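Local coordinates for foldase protein PrsA (Streptococcus pneumoniae, PDB 5TVL) that probably assists the folding of secreted proteins outside the cell after their translocation, as a membrane-attached lipoprotein with peptidyl-prolyl cis-trans isomerase activity, at residues Gly250-Leu253 against Gln254-Asn257; Gln266-Phe269 against Thr270-Ile273. One frame throughout, in Å; residues are numbered along the deposited sequence.

Contact 1 comes first along the chain, in the last turns of helix 242-255. It closes no loop, since residues 250-253 and 254-257 are continuous. The chain then runs through the short strand 259-260 to helix 266-270. There contact 2 forms, again between consecutive residues, and reaches the last modelled residue, Ile273. The two contacts follow in series and neither nest nor cross. The centres of contacts 1 and 2 lie about 12 Å apart, and the two meet at Tyr272. Tyr272 O accepts a probable hydrogen bond from Gln254 NE2, at 2.9 Å, and its ring packs on Gly250 and Leu253. Helix 25-44 touches both, so the C-terminal segment is tied to helices 242-255 and 25-44.

Contact 1. Residues Gly250-Leu253 against Gln254-Asn257; sequences GKEL and QAAN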
ATOM      1  N   GLY A 250     -16.819  12.166  -3.406  1.00 38.28           N
ATOM      2  CA  GLY A 250     -17.458  13.288  -2.713  1.00 42.86           C
ATOM      3  C   GLY A 250     -17.677  14.517  -3.580  1.00 45.41           C
ATOM      4  O   GLY A 250     -18.725  15.157  -3.494  1.00 46.51           O
ATOM      5  N   LYS A 251     -16.687  14.843  -4.413  1.00 60.62           N
ATOM      6  CA  LYS A 251     -16.805  15.937  -5.383  1.00 61.23           C
ATOM      7  C   LYS A 251     -17.890  15.642  -6.411  1.00 57.76           C
ATOM      8  O   LYS A 251     -18.740  16.488  -6.679  1.00 57.89           O
ATOM      9  CB  LYS A 251     -15.473  16.196  -6.103  1.00 65.14           C
ATOM     10  CG  LYS A 251     -14.425  16.888  -5.244  1.00 72.64           C
ATOM     11  CD  LYS A 251     -14.647  18.390  -5.149  1.00 76.93           C
ATOM     12  CE  LYS A 251     -13.562  19.050  -4.312  1.00 80.24           C
ATOM     13  NZ  LYS A 251     -13.684  20.534  -4.291  1.00 84.92           N
ATOM     14  N   GLU A 252     -17.858  14.435  -6.967  1.00 57.24           N
ATOM     15  CA  GLU A 252     -18.826  14.026  -7.989  1.00 57.74           C
ATOM     16  C   GLU A 252     -20.262  13.958  -7.441  1.00 57.32           C
ATOM     17  O   GLU A 252     -21.206  14.355  -8.130  1.00 56.85           O
ATOM     18  CB  GLU A 252     -18.418  12.685  -8.624  1.00 57.90           C
ATOM     19  CG  GLU A 252     -18.939  12.491 -10.038  1.00 59.49           C
ATOM     20  CD  GLU A 252     -18.373  13.512 -11.010  1.00 62.50           C
ATOM     21  OE1 GLU A 252     -17.184  13.404 -11.375  1.00 63.07           O
ATOM     22  OE2 GLU A 252     -19.121  14.436 -11.398  1.00 64.41           O
ATOM     23  N   LEU A 253     -20.416  13.472  -6.209  1.00 56.59           N
ATOM     24  CA  LEU A 253     -21.722  13.458  -5.534  1.00 54.52           C
ATOM     25  C   LEU A 253     -22.228  14.874  -5.228  1.00 53.59           C
ATOM     26  O   LEU A 253     -23.418  15.147  -5.376  1.00 51.86           O
ATOM     27  CB  LEU A 253     -21.665  12.615  -4.253  1.00 53.64           C
ATOM     28  CG  LEU A 253     -21.454  11.108  -4.454  1.00 52.58           C
ATOM     29  CD1 LEU A 253     -20.941  10.454  -3.181  1.00 52.73           C
ATOM     30  CD2 LEU A 253     -22.727  10.418  -4.913  1.00 52.45           C
ATOM     31  N   GLN A 254     -21.326  15.762  -4.807  1.00 55.64           N
ATOM     32  CA  GLN A 254     -21.647  17.194  -4.622  1.00 59.15           C
ATOM     33  C   GLN A 254     -22.105  17.877  -5.916  1.00 59.41           C
ATOM     34  O   GLN A 254     -22.968  18.758  -5.877  1.00 57.89           O
ATOM     35  CB  GLN A 254     -20.447  17.967  -4.049  1.00 61.68           C
ATOM     36  CG  GLN A 254     -20.232  17.792  -2.551  1.00 63.45           C
ATOM     37  CD  GLN A 254     -18.848  18.236  -2.097  1.00 66.61           C
ATOM     38  OE1 GLN A 254     -18.224  19.105  -2.712  1.00 70.57           O
ATOM     39  NE2 GLN A 254     -18.363  17.640  -1.015  1.00 68.19           N
ATOM     40  N   ALA A 255     -21.511  17.478  -7.042  1.00 61.60           N
ATOM     41  CA  ALA A 255     -21.872  18.004  -8.366  1.00 62.41           C
ATOM     42  C   ALA A 255     -23.264  17.558  -8.828  1.00 62.93           C
ATOM     43  O   ALA A 255     -23.934  18.283  -9.565  1.00 65.80           O
ATOM     44  CB  ALA A 255     -20.827  17.601  -9.397  1.00 62.06           C
ATOM     45  N   ALA A 256     -23.686  16.369  -8.398  1.00 63.33           N
ATOM     46  CA  ALA A 256     -25.029  15.855  -8.696  1.00 63.24           C
ATOM     47  C   ALA A 256     -26.156  16.586  -7.952  1.00 64.68           C
ATOM     48  O   ALA A 256     -27.320  16.458  -8.341  1.00 65.14           O
ATOM     49  CB  ALA A 256     -25.097  14.362  -8.399  1.00 61.22           C
ATOM     50  N   ASN A 257     -25.817  17.326  -6.889  1.00 64.31           N
ATOM     51  CA  ASN A 257     -26.790  18.036  -6.049  1.00 65.46           C
ATOM     52  C   ASN A 257     -27.839  17.057  -5.521  1.00 62.98           C
ATOM     53  O   ASN A 257     -29.003  17.067  -5.935  1.00 63.68           O
ATOM     54  CB  ASN A 257     -27.429  19.220  -6.792  1.00 70.81           C
ATOM     55  CG  ASN A 257     -28.269  20.102  -5.874  1.00 74.41           C
ATOM     56  OD1 ASN A 257     -27.812  20.517  -4.808  1.00 74.95           O
ATOM     57  ND2 ASN A 257     -29.505  20.387  -6.280  1.00 76.86           N
TER
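Ala256 N has two acceptors in the preceding turn of the helix. Ala256 N bonds to Glu252 O at 3.2 Å, four residues back. The same Ala256 N makes a weak bond, at 3.3 Å, to Leu253 O, three residues back. Two regular i to i+4 bonds precede this pair. Gln254 N donates to Gly250 O at 3.0 Å, with an N-H...O angle of 157°, and Ala255 N donates to Lys251 O.

The side chain of Gln254 runs back along the previous turn. Gln254 CG is anti to the carbonyl carbon (chi1 -78°), which brings the start of the chain over Gly250 O, with Gln254 CG 3.2 Å from that oxygen. From there the chain is extended, and the amide lies beside Gly250, its NE2 taken by Tyr272 O.

Glu252 leaves the helix on a different side. CG stands anti to its own backbone N (chi1 -154°), and the chain bends at chi2. Glu252 OE2 comes within 4.1 Å of Ala255 CB. Ala256 CB rests 3.5 Å from Leu253 O. Both side chains also meet helix 25-44, where Glu252 OE1 is hydrogen-bonded to Tyr44 OH and Ala256 touches Val39. Leu253 is buried, and its side chain packs on Ile258.

Asn257 is the first residue to leave helical geometry, with positive phi. Its N makes a weak bond to Gln254 O, three residues back. The bonding thus passes from i to i+4 towards i to i+3, as is common at the C-terminal end of an alpha-helix, here helix 242-255.

Contact 2. Residues Gln266-Phe269 against Thr270-Ile273; sequences QNIF and TQYI
Thr270 and Ile273 reach back to the carbonyls of Gln266 and Phe269 where the short, weakly bonded helix beginning at Gln266 runs out and the chain passes into its last modelled residues. Backbone bonding is mostly weak. Thr270 N to Asn267 O and Tyr272 N to Phe269 O are weak i to i+3 bonds. Phe269 O also accepts Ile273 N at 2.7 Å, in a nearly straight bond of 161°, so two amides share this oxygen.

Two side chains donate to carbonyls. With OG1 anti to the carbonyl carbon (chi1 -50°), the hydroxyl of Thr270 folds back on the helix and donates to Gln266 O at 2.8 Å. Gln271 NE2 bonds only weakly to Ile268 O, at 3.5 Å. The CG of the same glutamine lies over one face of the Tyr272 ring, offset toward the rim.

The apolar contact centres on Phe269, which is buried. It packs on Leu32 and Thr35 of helix 25-44, on Val260, and on Ile5 of the third subunit. Ile273 lies alongside Phe269, pointing the same way, with Ile273 CD1 4.1 Å from Phe269 CD1.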
ATOM      1  N   GLN A 266     -29.200  10.198   6.250  1.00 52.22           N
ATOM      2  CA  GLN A 266     -28.500  11.499   6.247  1.00 53.23           C
ATOM      3  C   GLN A 266     -27.044  11.434   6.730  1.00 50.97           C
ATOM      4  O   GLN A 266     -26.179  12.114   6.172  1.00 48.71           O
ATOM      5  CB  GLN A 266     -29.282  12.525   7.089  1.00 58.67           C
ATOM      6  CG  GLN A 266     -28.793  13.971   6.993  1.00 63.69           C
ATOM      7  CD  GLN A 266     -28.923  14.555   5.597  1.00 67.75           C
ATOM      8  OE1 GLN A 266     -29.951  14.399   4.939  1.00 71.69           O
ATOM      9  NE2 GLN A 266     -27.879  15.238   5.139  1.00 71.09           N
ATOM     10  N   ASN A 267     -26.783  10.617   7.752  1.00 52.26           N
ATOM     11  CA  ASN A 267     -25.440  10.502   8.348  1.00 53.32           C
ATOM     12  C   ASN A 267     -24.415   9.800   7.451  1.00 50.36           C
ATOM     13  O   ASN A 267     -23.243  10.188   7.453  1.00 49.87           O
ATOM     14  CB  ASN A 267     -25.494   9.790   9.710  1.00 56.06           C
ATOM     15  CG  ASN A 267     -26.210  10.604  10.782  1.00 60.17           C
ATOM     16  OD1 ASN A 267     -26.508  11.787  10.598  1.00 63.70           O
ATOM     17  ND2 ASN A 267     -26.483   9.967  11.917  1.00 59.39           N
ATOM     18  N   ILE A 268     -24.839   8.784   6.693  1.00 47.15           N
ATOM     19  CA  ILE A 268     -23.913   8.056   5.806  1.00 45.62           C
ATOM     20  C   ILE A 268     -23.494   8.886   4.582  1.00 45.37           C
ATOM     21  O   ILE A 268     -22.448   8.623   3.990  1.00 46.59           O
ATOM     22  CB  ILE A 268     -24.462   6.661   5.386  1.00 43.78           C
ATOM     23  CG1 ILE A 268     -23.304   5.694   5.101  1.00 44.72           C
ATOM     24  CG2 ILE A 268     -25.396   6.744   4.181  1.00 42.78           C
ATOM     25  CD1 ILE A 268     -23.741   4.269   4.834  1.00 44.27           C
ATOM     26  N   PHE A 269     -24.318   9.869   4.214  1.00 45.86           N
ATOM     27  CA  PHE A 269     -23.984  10.842   3.161  1.00 48.30           C
ATOM     28  C   PHE A 269     -23.164  12.045   3.653  1.00 52.80           C
ATOM     29  O   PHE A 269     -22.626  12.782   2.829  1.00 61.38           O
ATOM     30  CB  PHE A 269     -25.259  11.348   2.461  1.00 46.93           C
ATOM     31  CG  PHE A 269     -25.814  10.390   1.443  1.00 44.41           C
ATOM     32  CD1 PHE A 269     -25.353  10.405   0.129  1.00 44.30           C
ATOM     33  CD2 PHE A 269     -26.807   9.476   1.791  1.00 42.74           C
ATOM     34  CE1 PHE A 269     -25.864   9.524  -0.813  1.00 42.84           C
ATOM     35  CE2 PHE A 269     -27.322   8.595   0.856  1.00 40.55           C
ATOM     36  CZ  PHE A 269     -26.852   8.620  -0.446  1.00 41.41           C
ATOM     37  N   THR A 270     -23.073  12.249   4.968  1.00 56.29           N
ATOM     38  CA  THR A 270     -22.384  13.417   5.539  1.00 60.68           C
ATOM     39  C   THR A 270     -20.870  13.404   5.287  1.00 66.41           C
ATOM     40  O   THR A 270     -20.262  14.469   5.135  1.00 74.58           O
ATOM     41  CB  THR A 270     -22.657  13.557   7.058  1.00 60.41           C
ATOM     42  OG1 THR A 270     -24.065  13.476   7.303  1.00 58.68           O
ATOM     43  CG2 THR A 270     -22.145  14.892   7.596  1.00 64.31           C
ATOM     44  N   GLN A 271     -20.268  12.214   5.245  1.00 66.22           N
ATOM     45  CA  GLN A 271     -18.847  12.073   4.870  1.00 67.22           C
ATOM     46  C   GLN A 271     -18.522  12.608   3.465  1.00 65.64           C
ATOM     47  O   GLN A 271     -17.411  13.085   3.233  1.00 67.37           O
ATOM     48  CB  GLN A 271     -18.375  10.615   4.994  1.00 69.15           C
ATOM     49  CG  GLN A 271     -19.044   9.617   4.053  1.00 70.58           C
ATOM     50  CD  GLN A 271     -18.431   8.230   4.136  1.00 73.34           C
ATOM     51  OE1 GLN A 271     -17.208   8.077   4.132  1.00 76.59           O
ATOM     52  NE2 GLN A 271     -19.280   7.205   4.195  1.00 73.75           N
ATOM     53  N   TYR A 272     -19.485  12.517   2.544  1.00 61.47           N
ATOM     54  CA  TYR A 272     -19.340  13.049   1.183  1.00 62.73           C
ATOM     55  C   TYR A 272     -19.926  14.451   1.046  1.00 69.68           C
ATOM     56  O   TYR A 272     -19.238  15.370   0.597  1.00 74.69           O
ATOM     57  CB  TYR A 272     -20.007  12.119   0.173  1.00 57.73           C
ATOM     58  CG  TYR A 272     -19.344  10.766   0.072  1.00 55.13           C
ATOM     59  CD1 TYR A 272     -18.005  10.651  -0.311  1.00 55.67           C
ATOM     60  CD2 TYR A 272     -20.051   9.598   0.351  1.00 52.03           C
ATOM     61  CE1 TYR A 272     -17.392   9.411  -0.404  1.00 54.88           C
ATOM     62  CE2 TYR A 272     -19.443   8.354   0.260  1.00 50.25           C
ATOM     63  CZ  TYR A 272     -18.118   8.265  -0.119  1.00 52.20           C
ATOM     64  OH  TYR A 272     -17.521   7.032  -0.210  1.00 52.32           O
ATOM     65  N   ILE A 273     -21.196  14.597   1.426  1.00 74.02           N
ATOM     66  CA  ILE A 273     -21.922  15.873   1.338  1.00 81.44           C
ATOM     67  C   ILE A 273     -21.983  16.536   2.720  1.00 80.72           C
ATOM     68  O   ILE A 273     -22.926  16.368   3.499  1.00 81.47           O
ATOM     69  CB  ILE A 273     -23.350  15.680   0.762  1.00 82.80           C
ATOM     70  CG1 ILE A 273     -23.300  14.947  -0.589  1.00 81.26           C
ATOM     71  CG2 ILE A 273     -24.057  17.028   0.604  1.00 87.61           C
ATOM     72  CD1 ILE A 273     -24.609  14.294  -0.982  1.00 79.79           C
TER